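Local coordinates for 2S Albumin protein (Dolichos, PDB 6IX1) that is a seed 2S albumin built as a hemopexin-type four-bladed beta-propeller, probably serving in storage, with a ligand-binding role suggested by its fold, at residues Val25-Ile38 with Ile212-Pro224. Sequence-based numbering, arbitrary orientation.
With SO4 (sulfate ion), chain D.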
loop_
_atom_site.group_PDB
_atom_site.type_symbol
_atom_site.label_atom_id
_atom_site.label_comp_id
_atom_site.label_asym_id
_atom_site.label_seq_id
_atom_site.Cartn_x
_atom_site.Cartn_y
_atom_site.Cartn_z
ATOM N N VAL A 25 -3.892 -7.315 -9.796
ATOM C CA VAL A 25 -5.303 -7.731 -9.745
ATOM C C VAL A 25 -6.081 -6.663 -9.037
ATOM O O VAL A 25 -5.543 -5.854 -8.246
ATOM C CB VAL A 25 -5.565 -9.103 -9.120
ATOM C CG1 VAL A 25 -5.030 -10.215 -10.008
ATOM C CG2 VAL A 25 -5.091 -9.165 -7.717
ATOM N N ARG A 26 -7.362 -6.607 -9.303
ATOM C CA ARG A 26 -8.326 -5.816 -8.553
ATOM C C ARG A 26 -9.269 -6.832 -7.910
ATOM O O ARG A 26 -9.787 -7.723 -8.619
ATOM C CB ARG A 26 -9.083 -4.855 -9.456
ATOM C CG ARG A 26 -10.103 -4.053 -8.692
ATOM C CD ARG A 26 -10.598 -2.921 -9.587
ATOM N NE ARG A 26 -11.061 -3.419 -10.876
ATOM C CZ ARG A 26 -12.263 -3.737 -11.265
ATOM N NH1 ARG A 26 -13.288 -3.374 -10.610
ATOM N NH2 ARG A 26 -12.328 -4.301 -12.433
ATOM N N VAL A 27 -9.490 -6.772 -6.611
ATOM C CA VAL A 27 -10.266 -7.736 -5.837
ATOM C C VAL A 27 -11.413 -7.040 -5.112
ATOM O O VAL A 27 -11.183 -5.910 -4.565
ATOM C CB VAL A 27 -9.285 -8.444 -4.845
ATOM C CG1 VAL A 27 -10.051 -9.332 -3.861
ATOM C CG2 VAL A 27 -8.222 -9.276 -5.557
ATOM N N TYR A 28 -12.554 -7.704 -5.075
ATOM C CA TYR A 28 -13.726 -7.308 -4.293
ATOM C C TYR A 28 -13.620 -8.101 -3.006
ATOM O O TYR A 28 -13.808 -9.336 -3.010
ATOM C CB TYR A 28 -14.972 -7.677 -5.111
ATOM C CG TYR A 28 -16.277 -7.069 -4.668
ATOM C CD1 TYR A 28 -16.355 -5.757 -4.283
ATOM C CD2 TYR A 28 -17.476 -7.748 -4.930
ATOM C CE1 TYR A 28 -17.565 -5.131 -4.103
ATOM C CE2 TYR A 28 -18.680 -7.145 -4.663
ATOM C CZ TYR A 28 -18.742 -5.815 -4.343
ATOM O OH TYR A 28 -19.990 -5.235 -4.105
ATOM N N TYR A 29 -13.289 -7.440 -1.909
ATOM C CA TYR A 29 -12.833 -8.154 -0.674
ATOM C C TYR A 29 -13.924 -8.112 0.383
ATOM O O TYR A 29 -14.791 -7.253 0.400
ATOM C CB TYR A 29 -11.469 -7.662 -0.167
ATOM C CG TYR A 29 -11.439 -6.270 0.312
ATOM C CD1 TYR A 29 -11.305 -5.207 -0.551
ATOM C CD2 TYR A 29 -11.447 -6.051 1.686
ATOM C CE1 TYR A 29 -11.238 -3.923 -0.068
ATOM C CE2 TYR A 29 -11.460 -4.763 2.156
ATOM C CZ TYR A 29 -11.356 -3.687 1.287
ATOM O OH TYR A 29 -11.330 -2.446 1.868
ATOM N N THR A 30 -13.718 -9.014 1.332
ATOM C CA THR A 30 -14.761 -9.339 2.317
ATOM C C THR A 30 -14.085 -9.443 3.676
ATOM O O THR A 30 -13.525 -10.464 4.040
ATOM C CB THR A 30 -15.524 -10.605 1.954
ATOM O OG1 THR A 30 -14.620 -11.736 1.883
ATOM C CG2 THR A 30 -16.267 -10.396 0.652
ATOM N N PRO A 31 -14.068 -8.376 4.512
ATOM C CA PRO A 31 -13.432 -8.484 5.822
ATOM C C PRO A 31 -13.985 -9.641 6.639
ATOM O O PRO A 31 -15.199 -9.856 6.707
ATOM C CB PRO A 31 -13.800 -7.150 6.481
ATOM C CG PRO A 31 -13.839 -6.188 5.305
ATOM C CD PRO A 31 -14.478 -6.998 4.201
ATOM N N GLY A 32 -13.072 -10.412 7.222
ATOM C CA GLY A 32 -13.438 -11.442 8.184
ATOM C C GLY A 32 -13.895 -12.748 7.550
ATOM O O GLY A 32 -14.266 -13.610 8.318
ATOM N N LYS A 33 -13.818 -12.906 6.235
ATOM C CA LYS A 33 -14.396 -14.033 5.466
ATOM C C LYS A 33 -13.456 -14.339 4.290
ATOM O O LYS A 33 -12.972 -13.363 3.742
ATOM C CB LYS A 33 -15.822 -13.707 4.928
ATOM C CG LYS A 33 -16.828 -13.026 5.808
ATOM C CD LYS A 33 -18.070 -13.010 5.056
ATOM C CE LYS A 33 -19.133 -13.938 5.623
ATOM N NZ LYS A 33 -20.001 -13.271 6.631
ATOM N N THR A 34 -13.437 -15.591 3.852
ATOM C CA THR A 34 -12.670 -15.970 2.663
ATOM C C THR A 34 -13.514 -15.841 1.402
ATOM O O THR A 34 -13.333 -16.647 0.518
ATOM C CB THR A 34 -12.156 -17.384 2.804
ATOM O OG1 THR A 34 -13.238 -18.294 2.994
ATOM C CG2 THR A 34 -11.211 -17.504 3.966
ATOM N N ASP A 35 -14.286 -14.771 1.279
ATOM C CA ASP A 35 -15.239 -14.595 0.188
ATOM C C ASP A 35 -14.783 -13.547 -0.819
ATOM O O ASP A 35 -15.512 -13.136 -1.701
ATOM C CB ASP A 35 -16.638 -14.247 0.705
ATOM C CG ASP A 35 -17.329 -15.434 1.369
ATOM O OD1 ASP A 35 -16.942 -16.614 1.090
ATOM O OD2 ASP A 35 -18.201 -15.123 2.195
ATOM N N ASP A 36 -13.497 -13.158 -0.744
ATOM C CA ASP A 36 -12.940 -12.214 -1.703
ATOM C C ASP A 36 -12.985 -12.814 -3.104
ATOM O O ASP A 36 -12.714 -14.001 -3.240
ATOM C CB ASP A 36 -11.527 -11.822 -1.350
ATOM C CG ASP A 36 -11.260 -11.866 0.143
ATOM O OD1 ASP A 36 -10.918 -12.992 0.565
ATOM O OD2 ASP A 36 -11.458 -10.822 0.850
ATOM N N LYS A 37 -13.206 -11.969 -4.105
ATOM C CA LYS A 37 -13.219 -12.431 -5.499
ATOM C C LYS A 37 -12.506 -11.439 -6.403
ATOM O O LYS A 37 -12.643 -10.250 -6.172
ATOM C CB LYS A 37 -14.654 -12.733 -6.012
ATOM C CG LYS A 37 -15.445 -13.728 -5.199
ATOM C CD LYS A 37 -14.894 -15.122 -5.188
ATOM C CE LYS A 37 -16.002 -15.970 -4.536
ATOM N NZ LYS A 37 -15.512 -17.244 -4.073
ATOM N N ILE A 38 -11.980 -11.975 -7.472
ATOM C CA ILE A 38 -11.266 -11.155 -8.454
ATOM C C ILE A 38 -12.296 -10.446 -9.356
ATOM O O ILE A 38 -13.296 -11.034 -9.805
ATOM C CB ILE A 38 -10.329 -12.079 -9.266
ATOM C CG1 ILE A 38 -9.240 -12.667 -8.373
ATOM C CG2 ILE A 38 -9.788 -11.308 -10.455
ATOM C CD1 ILE A 38 -8.298 -13.572 -9.062
ATOM N N ILE A 212 -1.273 -15.421 3.584
ATOM C CA ILE A 212 -2.177 -14.653 2.690
ATOM C C ILE A 212 -3.153 -15.615 2.050
ATOM O O ILE A 212 -4.337 -15.317 1.991
ATOM C CB ILE A 212 -1.327 -13.960 1.637
ATOM C CG1 ILE A 212 -0.477 -12.824 2.251
ATOM C CG2 ILE A 212 -2.234 -13.397 0.546
ATOM C CD1 ILE A 212 0.643 -12.294 1.385
ATOM N N LEU A 213 -2.657 -16.740 1.496
ATOM C CA LEU A 213 -3.551 -17.634 0.727
ATOM C C LEU A 213 -4.563 -18.324 1.623
ATOM O O LEU A 213 -5.558 -18.852 1.115
ATOM C CB LEU A 213 -2.684 -18.580 -0.070
ATOM C CG LEU A 213 -1.882 -17.908 -1.170
ATOM C CD1 LEU A 213 -1.154 -18.982 -1.960
ATOM C CD2 LEU A 213 -2.797 -17.062 -2.052
ATOM N N ASP A 214 -4.378 -18.347 2.923
ATOM C CA ASP A 214 -5.428 -18.851 3.801
ATOM C C ASP A 214 -6.578 -17.870 3.972
ATOM O O ASP A 214 -7.739 -18.257 4.062
ATOM C CB ASP A 214 -4.839 -19.289 5.134
ATOM C CG ASP A 214 -3.890 -20.505 4.939
ATOM O OD1 ASP A 214 -4.037 -21.255 3.988
ATOM O OD2 ASP A 214 -2.977 -20.684 5.691
ATOM N N GLY A 215 -6.248 -16.590 4.063
ATOM C CA GLY A 215 -7.285 -15.550 4.247
ATOM C C GLY A 215 -7.883 -15.020 2.947
ATOM O O GLY A 215 -8.996 -14.542 2.933
ATOM N N TRP A 216 -7.100 -15.160 1.883
ATOM C CA TRP A 216 -7.418 -14.626 0.525
ATOM C C TRP A 216 -7.282 -15.729 -0.516
ATOM O O TRP A 216 -6.446 -15.692 -1.405
ATOM C CB TRP A 216 -6.452 -13.486 0.206
ATOM C CG TRP A 216 -6.643 -12.308 1.126
ATOM C CD1 TRP A 216 -6.141 -12.164 2.402
ATOM C CD2 TRP A 216 -7.263 -11.059 0.823
ATOM N NE1 TRP A 216 -6.486 -10.950 2.918
ATOM C CE2 TRP A 216 -7.163 -10.233 1.970
ATOM C CE3 TRP A 216 -7.820 -10.525 -0.334
ATOM C CZ2 TRP A 216 -7.643 -8.944 1.997
ATOM C CZ3 TRP A 216 -8.346 -9.273 -0.292
ATOM C CH2 TRP A 216 -8.255 -8.482 0.840
ATOM N N PRO A 217 -8.051 -16.836 -0.373
ATOM C CA PRO A 217 -7.853 -17.950 -1.271
ATOM C C PRO A 217 -8.101 -17.687 -2.761
ATOM O O PRO A 217 -7.645 -18.443 -3.602
ATOM C CB PRO A 217 -8.743 -19.045 -0.730
ATOM C CG PRO A 217 -9.797 -18.281 0.060
ATOM C CD PRO A 217 -9.053 -17.094 0.664
ATOM N N CYS A 218 -8.748 -16.573 -3.058
ATOM C CA CYS A 218 -8.997 -16.241 -4.475
ATOM C C CYS A 218 -7.679 -15.949 -5.195
ATOM O O CYS A 218 -7.681 -15.923 -6.423
ATOM C CB CYS A 218 -10.020 -15.106 -4.686
ATOM S SG CYS A 218 -9.367 -13.449 -4.233
ATOM N N LEU A 219 -6.594 -15.739 -4.440
ATOM C CA LEU A 219 -5.276 -15.461 -5.010
ATOM C C LEU A 219 -4.438 -16.719 -5.220
ATOM O O LEU A 219 -3.330 -16.559 -5.697
ATOM C CB LEU A 219 -4.533 -14.487 -4.129
ATOM C CG LEU A 219 -5.232 -13.133 -3.921
ATOM C CD1 LEU A 219 -4.363 -12.308 -3.012
ATOM C CD2 LEU A 219 -5.567 -12.409 -5.238
ATOM N N ARG A 220 -5.001 -17.886 -4.905
ATOM C CA ARG A 220 -4.158 -19.094 -4.874
ATOM C C ARG A 220 -3.656 -19.567 -6.248
ATOM O O ARG A 220 -2.678 -20.350 -6.277
ATOM C CB ARG A 220 -4.875 -20.231 -4.165
ATOM C CG ARG A 220 -6.031 -20.826 -4.918
ATOM C CD ARG A 220 -6.833 -21.749 -4.061
ATOM N NE ARG A 220 -7.880 -22.407 -4.818
ATOM C CZ ARG A 220 -8.997 -21.803 -5.155
ATOM N NH1 ARG A 220 -9.207 -20.530 -4.833
ATOM N NH2 ARG A 220 -9.926 -22.469 -5.817
ATOM N N ASP A 221 -4.198 -19.118 -7.353
ATOM C CA ASP A 221 -3.723 -19.516 -8.693
ATOM C C ASP A 221 -2.709 -18.533 -9.246
ATOM O O ASP A 221 -2.110 -18.800 -10.319
ATOM C CB ASP A 221 -4.889 -19.738 -9.666
ATOM C CG ASP A 221 -5.680 -20.958 -9.206
ATOM O OD1 ASP A 221 -5.081 -21.934 -8.709
ATOM O OD2 ASP A 221 -6.883 -20.902 -9.398
ATOM N N ILE A 222 -2.527 -17.392 -8.574
ATOM C CA ILE A 222 -1.582 -16.351 -9.059
ATOM C C ILE A 222 -0.390 -16.151 -8.129
ATOM O O ILE A 222 0.552 -15.534 -8.595
ATOM C CB ILE A 222 -2.335 -15.079 -9.500
ATOM C CG1 ILE A 222 -3.035 -14.383 -8.345
ATOM C CG2 ILE A 222 -3.288 -15.395 -10.616
ATOM C CD1 ILE A 222 -3.560 -13.022 -8.730
ATOM N N LEU A 223 -0.497 -16.548 -6.866
ATOM C CA LEU A 223 0.637 -16.403 -5.904
ATOM C C LEU A 223 1.081 -17.768 -5.445
ATOM O O LEU A 223 0.310 -18.686 -5.342
ATOM C CB LEU A 223 0.269 -15.616 -4.643
ATOM C CG LEU A 223 -0.027 -14.161 -4.955
ATOM C CD1 LEU A 223 -0.569 -13.438 -3.731
ATOM C CD2 LEU A 223 1.182 -13.509 -5.575
ATOM N N PRO A 224 2.350 -17.953 -5.082
ATOM C CA PRO A 224 3.342 -16.925 -5.216
ATOM C C PRO A 224 3.852 -16.786 -6.646
ATOM O O PRO A 224 3.607 -17.698 -7.485
ATOM C CB PRO A 224 4.523 -17.446 -4.405
ATOM C CG PRO A 224 4.309 -18.964 -4.326
ATOM C CD PRO A 224 2.818 -19.182 -4.442
HETATM S S SO4 D . -9.562 -10.928 6.707
HETATM O O1 SO4 D . -10.446 -12.023 6.906
HETATM O O2 SO4 D . -10.372 -9.759 6.677
HETATM O O3 SO4 D . -8.914 -11.042 5.503
HETATM O O4 SO4 D . -8.564 -10.816 7.733
HETATM O O HOH W 1 -10.437 -14.966 -1.262
#
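D36 lays its carboxylate over one face of the W216 indole, the two planes only 12° apart and OD2 3.7 Å from CZ3, toward the rim of the six-membered ring. T30 N holds it there, donating to OD2 at 2.9 Å from above the carboxylate plane. The same ring is hemmed in by V27, whose CG1, anti to the backbone N (chi1 172°), comes in at its edge near the plane, and by Y29, whose CB sits 3.5 Å from CH2. The Y29 and W216 side chains run side by side, their rings oblique. F18, Y184 and Y191 add edge-to-face partners to W216, while the Y29 hydroxyl goes off to hydrogen-bond H178. C218 packs against the D36 carbonyl, its CB 3.3 Å from D36 O and SG close by. Further along, L219 CD2 meets V25 CG2 and V27 CG2, and V25 and I222 reach toward each other, their CG1 and CD1 at a tight 3.4 Å.

This is the seam of a four-bladed hemopexin-type propeller: 25-38 spans the turn between the third and fourth strands of the first blade, and 212-224 is the short helix and C-terminal tail following the outermost strand of the last, so the contact helps close the ring.

No direct hydrogen bond links 25-38 to 212-224, and the rim is looser. There a water accepts from C218 N at 2.9 Å and lies within donating distance of D36 OD1 and D36 O, bridging the two segments. Exposed T34 rests its CB on P217 CG, and I38 brings CD1 to 3.6 Å from C218 O. Separately, between exposed G32 and the last blade, near the indole N, sits a sulfate probably left from crystallisation, bonded by G32 N and the Y184 and Y191 hydroxyls.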